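Local atomic coordinates of SxtG (PDB entry 6U1R), a protein that acts as an amidinotransferase in saxitoxin biosynthesis, probably passing an amidino group to its acceptor by way of a cysteine-bound intermediate. Residues 41-51 against 128-136; 107-115 against 162-170. All coordinates share one frame; numbering follows the deposited sequence. Where two conformers were deposited one is given.

Contact 1 and contact 2 lie about 11 Å apart, centre to centre, and share one small sheet: strand 37-42 runs into contact 1 and its parallel neighbour, strand 106-109, into contact 2. Their segments alternate along the chain, and they are joined directly, with Val42 N 3.0 Å from Arg108 O and Gly129 N 2.9 Å from Phe115 O, both probable hydrogen bonds. Contact 1 is the deeper and the nearer to the predicted active site; the Pro135 side chain is about 6 Å from that of Cys368, and the Phe130 side chain about 7 Å from that of His264. Contact 2 stands farther off, with the Tyr163 side chain about 10 Å from that of Cys368.

Contact 1. Residues 41-51 against 128-136; sequences IVGSVEGAMLP and SGFCAANPR
Met49 sits against the 128-130 backbone and is the side chain to follow. Its CB rests 3.4 Å from Gly129 O, and CG lies beside Phe130 O. With CG anti to the carbonyl carbon (chi1 -52°) and further bends at chi2 and chi3, the chain curls back until CE reaches Ser128, 3.9 Å from OG. That hydroxyl donates within its own segment, to a lone pair of Gly129 O, and also bonds Gly78 N. Met49 N donates to Phe130 O at 2.9 Å. Farther on, Met49 O meets the edge of the Phe130 ring while Pro51 CG lies 3.8 Å from CE1; Cys131 SG sits over the centre of one ring face. Beyond strand 37-42 comes a loop near the predicted active site of this AGAT-like amidinotransferase, whose family has the pentein alpha/beta-propeller fold. It begins with an ST turn, Ser44 OG accepting from Glu46 N, which overlaps a type II turn from Val45 to Ala48; water 1 ties Ser44 O and Glu46 O to Ala132 N. Ser44 N bonds Ala132 O at 2.9 Å. Ala48 CB and Cys131 CB press together at 3.5 Å, tighter than usual, and Pro135 CG lies 3.7 Å from Gly43 N.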
loop_
_atom_site.group_PDB
_atom_site.type_symbol
_atom_site.label_atom_id
_atom_site.label_comp_id
_atom_site.label_asym_id
_atom_site.label_seq_id
_atom_site.Cartn_x
_atom_site.Cartn_y
_atom_site.Cartn_z
ATOM N N ILE A 41 -2.116 -1.663 -20.749
ATOM C CA ILE A 41 -1.281 -0.484 -20.509
ATOM C C ILE A 41 0.090 -0.777 -21.096
ATOM O O ILE A 41 0.651 -1.852 -20.857
ATOM C CB ILE A 41 -1.172 -0.160 -19.004
ATOM C CG1 ILE A 41 -2.572 0.046 -18.400
ATOM C CG2 ILE A 41 -0.261 1.053 -18.790
ATOM C CD1 ILE A 41 -2.613 0.308 -16.865
ATOM N N VAL A 42 0.633 0.158 -21.868
ATOM C CA VAL A 42 1.976 0.013 -22.426
ATOM C C VAL A 42 2.865 1.074 -21.793
ATOM O O VAL A 42 2.422 2.198 -21.540
ATOM C CB VAL A 42 1.970 0.099 -23.965
ATOM C CG1 VAL A 42 3.352 -0.044 -24.532
ATOM C CG2 VAL A 42 1.111 -1.028 -24.542
ATOM N N GLY A 43 4.110 0.709 -21.515
ATOM C CA GLY A 43 5.039 1.602 -20.862
ATOM C C GLY A 43 5.505 2.754 -21.755
ATOM O O GLY A 43 5.140 2.891 -22.927
ATOM N N SER A 44 6.330 3.604 -21.156
ATOM C CA SER A 44 6.907 4.764 -21.825
ATOM C C SER A 44 8.372 4.878 -21.438
ATOM O O SER A 44 8.728 4.638 -20.278
ATOM C CB SER A 44 6.163 6.055 -21.442
ATOM O OG SER A 44 6.929 7.209 -21.756
ATOM N N VAL A 45 9.224 5.237 -22.403
ATOM C CA VAL A 45 10.641 5.443 -22.128
ATOM C C VAL A 45 11.002 6.910 -21.970
ATOM O O VAL A 45 12.159 7.220 -21.666
ATOM C CB VAL A 45 11.532 4.818 -23.219
ATOM C CG1 VAL A 45 11.473 3.326 -23.144
ATOM C CG2 VAL A 45 11.106 5.295 -24.616
ATOM N N GLU A 46 10.071 7.828 -22.179
ATOM C CA GLU A 46 10.385 9.249 -22.079
ATOM C C GLU A 46 10.756 9.621 -20.646
ATOM O O GLU A 46 10.130 9.144 -19.690
ATOM C CB GLU A 46 9.195 10.070 -22.546
ATOM C CG GLU A 46 8.802 9.790 -24.003
ATOM C CD GLU A 46 7.955 10.893 -24.592
ATOM O OE1 GLU A 46 6.731 10.696 -24.723
ATOM O OE2 GLU A 46 8.525 11.956 -24.917
ATOM N N GLY A 47 11.777 10.464 -20.496
ATOM C CA GLY A 47 12.234 10.937 -19.196
ATOM C C GLY A 47 12.946 9.902 -18.361
ATOM O O GLY A 47 13.180 10.142 -17.168
ATOM N N ALA A 48 13.288 8.763 -18.959
ATOM C CA ALA A 48 13.844 7.623 -18.242
ATOM C C ALA A 48 15.231 7.933 -17.672
ATOM O O ALA A 48 16.047 8.601 -18.311
ATOM C CB ALA A 48 13.913 6.413 -19.176
ATOM N N MET A 49 15.473 7.445 -16.452
ATOM C CA MET A 49 16.729 7.576 -15.724
ATOM C C MET A 49 17.365 6.203 -15.567
ATOM O O MET A 49 16.664 5.215 -15.349
ATOM C CB MET A 49 16.502 8.181 -14.330
ATOM C CG MET A 49 15.712 9.490 -14.336
ATOM S SD MET A 49 16.607 10.847 -15.112
ATOM C CE MET A 49 17.961 11.047 -13.976
ATOM N N LEU A 50 18.691 6.138 -15.667
ATOM C CA LEU A 50 19.372 4.856 -15.566
ATOM C C LEU A 50 19.090 4.184 -14.217
ATOM O O LEU A 50 18.882 4.861 -13.200
ATOM C CB LEU A 50 20.881 5.043 -15.736
ATOM C CG LEU A 50 21.416 5.482 -17.097
ATOM C CD1 LEU A 50 22.946 5.654 -17.011
ATOM C CD2 LEU A 50 21.033 4.465 -18.179
ATOM N N PRO A 51 19.099 2.846 -14.181
ATOM C CA PRO A 51 19.033 2.133 -12.905
ATOM C C PRO A 51 20.179 2.549 -11.999
ATOM O O PRO A 51 21.275 2.865 -12.467
ATOM C CB PRO A 51 19.173 0.657 -13.310
ATOM C CG PRO A 51 18.921 0.605 -14.746
ATOM C CD PRO A 51 19.321 1.933 -15.310
ATOM N N SER A 128 17.083 10.173 -8.003
ATOM C CA SER A 128 16.050 10.161 -9.031
ATOM C C SER A 128 15.231 8.885 -8.881
ATOM O O SER A 128 15.585 7.970 -8.130
ATOM C CB SER A 128 16.643 10.227 -10.445
ATOM O OG SER A 128 17.328 9.019 -10.764
ATOM N N GLY A 129 14.143 8.832 -9.620
ATOM C CA GLY A 129 13.468 7.580 -9.882
ATOM C C GLY A 129 14.121 6.813 -11.012
ATOM O O GLY A 129 15.292 7.021 -11.354
ATOM N N PHE A 130 13.329 5.902 -11.604
ATOM C CA PHE A 130 13.781 5.049 -12.700
ATOM C C PHE A 130 13.034 5.490 -13.948
ATOM O O PHE A 130 13.446 6.473 -14.597
ATOM C CB PHE A 130 13.587 3.563 -12.320
ATOM C CG PHE A 130 13.930 2.558 -13.429
ATOM C CD1 PHE A 130 15.045 2.727 -14.236
ATOM C CD2 PHE A 130 13.133 1.427 -13.633
ATOM C CE1 PHE A 130 15.359 1.809 -15.242
ATOM C CE2 PHE A 130 13.453 0.478 -14.639
ATOM C CZ PHE A 130 14.559 0.675 -15.439
ATOM N N CYS A 131 11.902 4.876 -14.288
ATOM C CA CYS A 131 11.154 5.186 -15.510
ATOM C C CYS A 131 9.838 4.406 -15.469
ATOM O O CYS A 131 9.573 3.632 -14.538
ATOM C CB CYS A 131 11.972 4.853 -16.773
ATOM S SG CYS A 131 12.248 3.106 -17.104
ATOM N N ALA A 132 9.013 4.599 -16.496
ATOM C CA ALA A 132 7.744 3.884 -16.604
ATOM C C ALA A 132 7.739 2.935 -17.801
ATOM O O ALA A 132 6.702 2.712 -18.429
ATOM C CB ALA A 132 6.575 4.865 -16.686
ATOM N N ALA A 133 8.887 2.325 -18.094
ATOM C CA ALA A 133 9.000 1.396 -19.209
ATOM C C ALA A 133 8.416 0.021 -18.891
ATOM O O ALA A 133 8.037 -0.705 -19.818
ATOM C CB ALA A 133 10.473 1.258 -19.626
ATOM N N ASN A 134 8.287 -0.348 -17.614
ATOM C CA ASN A 134 7.948 -1.720 -17.221
ATOM C C ASN A 134 6.732 -1.743 -16.298
ATOM O O ASN A 134 6.865 -2.010 -15.099
ATOM C CB ASN A 134 9.128 -2.384 -16.509
ATOM C CG ASN A 134 10.381 -2.475 -17.365
ATOM O OD1 ASN A 134 10.529 -3.403 -18.147
ATOM N ND2 ASN A 134 11.294 -1.536 -17.202
ATOM N N PRO A 135 5.525 -1.505 -16.826
ATOM C CA PRO A 135 4.320 -1.638 -15.985
ATOM C C PRO A 135 4.214 -2.984 -15.268
ATOM O O PRO A 135 3.654 -3.059 -14.157
ATOM C CB PRO A 135 3.157 -1.467 -16.981
ATOM C CG PRO A 135 3.741 -1.030 -18.251
ATOM C CD PRO A 135 5.210 -1.270 -18.243
ATOM N N ARG A 136 4.723 -4.054 -15.890
ATOM C CA ARG A 136 4.615 -5.398 -15.329
ATOM C C ARG A 136 5.317 -5.517 -13.974
ATOM O O ARG A 136 4.967 -6.385 -13.169
ATOM C CB ARG A 136 5.212 -6.409 -16.323
ATOM C CG ARG A 136 5.061 -7.887 -15.968
ATOM C CD ARG A 136 3.680 -8.443 -16.265
ATOM N NE ARG A 136 3.269 -8.225 -17.657
ATOM C CZ ARG A 136 2.106 -8.637 -18.157
ATOM N NH1 ARG A 136 1.270 -9.346 -17.405
ATOM N NH2 ARG A 136 1.785 -8.369 -19.413
HETATM O O HOH W 1 9.743 6.417 -18.704
HETATM O O HOH W 2 17.000 4.652 -11.170
#

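Contact 2. Residues 107-115 against 162-170; sequences VRRVKPVDF and AYRDLLKEY. With FMT (formic acid), chain C.
Arg108 reaches from strand 107-109 to Glu169 on helix 164-170 and grips it end-on, with NH2 2.8 Å from OE1 and NH1 3.0 Å from OE2. Both carboxylate oxygens lie close to the guanidinium plane. The fit at OE1 uses its syn lone pair, whereas OE2 is met on its syn side but 32° out of the carboxylate plane; the two flat groups are turned 33° apart. Leu166 CD2 lies over the centre of one guanidinium face, 3.5 Å from CZ, and the bends at chi2 and chi3 fold the arginine chain round this methyl. Tyr170 slides past in the opposite direction, its ring almost perpendicular to the guanidinium; its hydroxyl bonds Glu39, which also forms a salt bridge with Arg108 NH1.

Val110, just after strand 107-109, packs on Ala162 and Tyr163, next to helix 164-170. Its CG2, anti to the backbone N, sits 3.7 Å from Ala162 CB and makes a CH-pi contact over one face of the Tyr163 ring, 4.1 Å from the centroid. The N-to-C directions of strand and helix differ by 136°. The same helix reaches the second subunit, where Arg164 NH1 bonds Lys182 O and Lys168 makes a cation-pi contact with Phe210, both of that subunit. Toward solvent the fit slackens: Val113 CG2 only brushes Ala162 CB at 4.0 Å, water 3 bridges Lys111 O and Ala162 O, and a formate, probably from the crystallisation liquor, accepts from Asp114 N. With Glu39 and Glu169 both on its guanidinium, Arg108 probably stays charged and helps offset the two nearby carboxylates.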
loop_
_atom_site.group_PDB
_atom_site.type_symbol
_atom_site.label_atom_id
_atom_site.label_comp_id
_atom_site.label_asym_id
_atom_site.label_seq_id
_atom_site.Cartn_x
_atom_site.Cartn_y
_atom_site.Cartn_z
ATOM N N VAL A 107 -5.016 0.170 -26.515
ATOM C CA VAL A 107 -3.737 0.469 -25.865
ATOM C C VAL A 107 -3.866 1.768 -25.082
ATOM O O VAL A 107 -4.307 2.785 -25.629
ATOM C CB VAL A 107 -2.598 0.555 -26.895
ATOM C CG1 VAL A 107 -1.282 1.101 -26.253
ATOM C CG2 VAL A 107 -2.367 -0.814 -27.487
ATOM N N ARG A 108 -3.485 1.732 -23.806
ATOM C CA ARG A 108 -3.389 2.925 -22.974
ATOM C C ARG A 108 -1.913 3.264 -22.803
ATOM O O ARG A 108 -1.164 2.503 -22.179
ATOM C CB ARG A 108 -4.059 2.712 -21.614
ATOM C CG ARG A 108 -5.420 2.060 -21.632
ATOM C CD ARG A 108 -6.452 2.817 -22.476
ATOM N NE ARG A 108 -6.806 4.128 -21.921
ATOM C CZ ARG A 108 -7.711 4.337 -20.971
ATOM N NH1 ARG A 108 -8.382 3.335 -20.426
ATOM N NH2 ARG A 108 -7.932 5.573 -20.545
ATOM N N ARG A 109 -1.495 4.410 -23.350
ATOM C CA ARG A 109 -0.101 4.840 -23.299
ATOM C C ARG A 109 0.118 5.645 -22.029
ATOM O O ARG A 109 -0.484 6.708 -21.858
ATOM C CB ARG A 109 0.269 5.701 -24.506
ATOM C CG ARG A 109 0.345 4.992 -25.825
ATOM C CD ARG A 109 0.484 6.035 -26.942
ATOM N NE ARG A 109 0.563 5.465 -28.289
ATOM C CZ ARG A 109 1.671 5.386 -29.020
ATOM N NH1 ARG A 109 2.847 5.810 -28.553
ATOM N NH2 ARG A 109 1.607 4.877 -30.241
ATOM N N VAL A 110 0.976 5.150 -21.139
ATOM C CA VAL A 110 1.281 5.914 -19.939
ATOM C C VAL A 110 2.107 7.133 -20.336
ATOM O O VAL A 110 2.986 7.059 -21.211
ATOM C CB VAL A 110 2.011 5.053 -18.893
ATOM C CG1 VAL A 110 3.433 4.819 -19.294
ATOM C CG2 VAL A 110 1.962 5.721 -17.537
ATOM N N LYS A 111 1.781 8.297 -19.714
ATOM C CA LYS A 111 2.501 9.549 -19.928
ATOM C C LYS A 111 3.662 9.663 -18.948
ATOM O O LYS A 111 3.496 9.372 -17.758
ATOM C CB LYS A 111 1.583 10.753 -19.725
ATOM C CG LYS A 111 0.262 10.691 -20.475
ATOM C CD LYS A 111 -0.747 11.696 -19.898
ATOM C CE LYS A 111 -1.826 12.041 -20.903
ATOM N NZ LYS A 111 -2.210 10.877 -21.773
ATOM N N PRO A 112 4.833 10.109 -19.409
ATOM C CA PRO A 112 5.959 10.299 -18.488
ATOM C C PRO A 112 5.642 11.328 -17.411
ATOM O O PRO A 112 4.752 12.170 -17.544
ATOM C CB PRO A 112 7.093 10.783 -19.404
ATOM C CG PRO A 112 6.387 11.369 -20.602
ATOM C CD PRO A 112 5.185 10.498 -20.788
ATOM N N VAL A 113 6.373 11.214 -16.313
ATOM C CA VAL A 113 6.333 12.166 -15.213
ATOM C C VAL A 113 7.784 12.529 -14.913
ATOM O O VAL A 113 8.682 12.170 -15.684
ATOM C CB VAL A 113 5.597 11.566 -14.001
ATOM C CG1 VAL A 113 4.119 11.349 -14.327
ATOM C CG2 VAL A 113 6.215 10.228 -13.600
ATOM N N ASP A 114 8.036 13.237 -13.809
ATOM C CA ASP A 114 9.383 13.731 -13.490
ATOM C C ASP A 114 10.222 12.641 -12.818
ATOM O O ASP A 114 10.496 12.675 -11.609
ATOM C CB ASP A 114 9.317 14.941 -12.566
ATOM C CG ASP A 114 8.739 16.175 -13.228
ATOM O OD1 ASP A 114 8.690 16.240 -14.480
ATOM O OD2 ASP A 114 8.363 17.098 -12.468
ATOM N N PHE A 115 10.725 11.705 -13.619
ATOM C CA PHE A 115 11.626 10.708 -13.044
ATOM C C PHE A 115 12.960 11.311 -12.623
ATOM O O PHE A 115 13.659 10.716 -11.791
ATOM C CB PHE A 115 11.835 9.546 -14.028
ATOM C CG PHE A 115 10.585 8.769 -14.272
ATOM C CD1 PHE A 115 10.080 7.927 -13.284
ATOM C CD2 PHE A 115 9.885 8.910 -15.456
ATOM C CE1 PHE A 115 8.898 7.235 -13.479
ATOM C CE2 PHE A 115 8.698 8.208 -15.654
ATOM C CZ PHE A 115 8.209 7.388 -14.660
ATOM N N ALA A 162 3.026 7.568 -12.426
ATOM C CA ALA A 162 2.657 7.812 -13.824
ATOM C C ALA A 162 1.349 7.133 -14.208
ATOM O O ALA A 162 0.695 7.566 -15.173
ATOM C CB ALA A 162 3.768 7.344 -14.765
ATOM N N TYR A 163 0.930 6.123 -13.447
ATOM C CA TYR A 163 -0.252 5.324 -13.729
ATOM C C TYR A 163 -1.503 5.750 -12.968
ATOM O O TYR A 163 -2.553 5.140 -13.156
ATOM C CB TYR A 163 0.032 3.861 -13.399
ATOM C CG TYR A 163 1.247 3.303 -14.097
ATOM C CD1 TYR A 163 2.515 3.468 -13.566
ATOM C CD2 TYR A 163 1.123 2.601 -15.293
ATOM C CE1 TYR A 163 3.629 2.970 -14.203
ATOM C CE2 TYR A 163 2.217 2.091 -15.921
ATOM C CZ TYR A 163 3.473 2.281 -15.381
ATOM O OH TYR A 163 4.550 1.766 -16.028
ATOM N N ARG A 164 -1.417 6.740 -12.080
ATOM C CA ARG A 164 -2.541 6.997 -11.185
ATOM C C ARG A 164 -3.763 7.556 -11.919
ATOM O O ARG A 164 -4.898 7.313 -11.488
ATOM C CB ARG A 164 -2.105 7.936 -10.057
ATOM C CG ARG A 164 -1.332 7.222 -8.930
ATOM C CD ARG A 164 -2.138 6.072 -8.275
ATOM N NE ARG A 164 -1.343 5.273 -7.317
ATOM C CZ ARG A 164 -1.013 5.723 -6.117
ATOM N NH1 ARG A 164 -1.376 6.943 -5.762
ATOM N NH2 ARG A 164 -0.326 4.978 -5.279
ATOM N N ASP A 165 -3.576 8.302 -13.007
ATOM C CA ASP A 165 -4.729 8.706 -13.812
ATOM C C ASP A 165 -5.523 7.487 -14.276
ATOM O O ASP A 165 -6.757 7.462 -14.193
ATOM C CB ASP A 165 -4.279 9.518 -15.029
ATOM C CG ASP A 165 -3.865 10.932 -14.685
ATOM O OD1 ASP A 165 -4.341 11.474 -13.669
ATOM O OD2 ASP A 165 -3.070 11.510 -15.454
ATOM N N LEU A 166 -4.822 6.481 -14.808
ATOM C CA LEU A 166 -5.484 5.273 -15.278
ATOM C C LEU A 166 -6.116 4.499 -14.124
ATOM O O LEU A 166 -7.258 4.031 -14.228
ATOM C CB LEU A 166 -4.473 4.404 -16.032
ATOM C CG LEU A 166 -4.159 4.875 -17.455
ATOM C CD1 LEU A 166 -2.874 4.234 -17.949
ATOM C CD2 LEU A 166 -5.341 4.584 -18.401
ATOM N N LEU A 167 -5.384 4.344 -13.019
ATOM C CA LEU A 167 -5.912 3.602 -11.877
ATOM C C LEU A 167 -7.198 4.228 -11.339
ATOM O O LEU A 167 -8.167 3.517 -11.047
ATOM C CB LEU A 167 -4.832 3.510 -10.789
ATOM C CG LEU A 167 -3.603 2.663 -11.200
ATOM C CD1 LEU A 167 -2.348 2.948 -10.348
ATOM C CD2 LEU A 167 -3.930 1.201 -11.119
ATOM N N LYS A 168 -7.233 5.558 -11.195
ATOM C CA LYS A 168 -8.449 6.191 -10.687
ATOM C C LYS A 168 -9.606 6.031 -11.678
ATOM O O LYS A 168 -10.746 5.820 -11.263
ATOM C CB LYS A 168 -8.170 7.667 -10.346
ATOM C CG LYS A 168 -7.290 7.823 -9.098
ATOM C CD LYS A 168 -7.126 9.279 -8.617
ATOM C CE LYS A 168 -6.418 10.137 -9.649
ATOM N NZ LYS A 168 -5.809 11.374 -9.074
ATOM N N GLU A 169 -9.323 6.084 -12.987
ATOM C CA GLU A 169 -10.345 5.792 -13.993
ATOM C C GLU A 169 -10.911 4.389 -13.806
ATOM O O GLU A 169 -12.132 4.194 -13.792
ATOM C CB GLU A 169 -9.764 5.941 -15.404
ATOM C CG GLU A 169 -10.720 5.457 -16.516
ATOM C CD GLU A 169 -10.090 5.405 -17.891
ATOM O OE1 GLU A 169 -9.258 6.283 -18.211
ATOM O OE2 GLU A 169 -10.456 4.466 -18.644
ATOM N N TYR A 170 -10.034 3.385 -13.686
ATOM C CA TYR A 170 -10.506 2.013 -13.524
ATOM C C TYR A 170 -11.275 1.838 -12.219
ATOM O O TYR A 170 -12.269 1.105 -12.163
ATOM C CB TYR A 170 -9.322 1.045 -13.576
ATOM C CG TYR A 170 -8.625 0.949 -14.909
ATOM C CD1 TYR A 170 -9.331 0.967 -16.108
ATOM C CD2 TYR A 170 -7.246 0.794 -14.969
ATOM C CE1 TYR A 170 -8.660 0.867 -17.333
ATOM C CE2 TYR A 170 -6.585 0.687 -16.169
ATOM C CZ TYR A 170 -7.289 0.716 -17.345
ATOM O OH TYR A 170 -6.587 0.614 -18.524
HETATM C C FMT C . 5.119 14.040 -11.127
HETATM O O1 FMT C . 3.974 13.818 -11.507
HETATM O O2 FMT C . 5.943 14.438 -11.938
HETATM O O HOH W 3 0.860 9.987 -16.586
#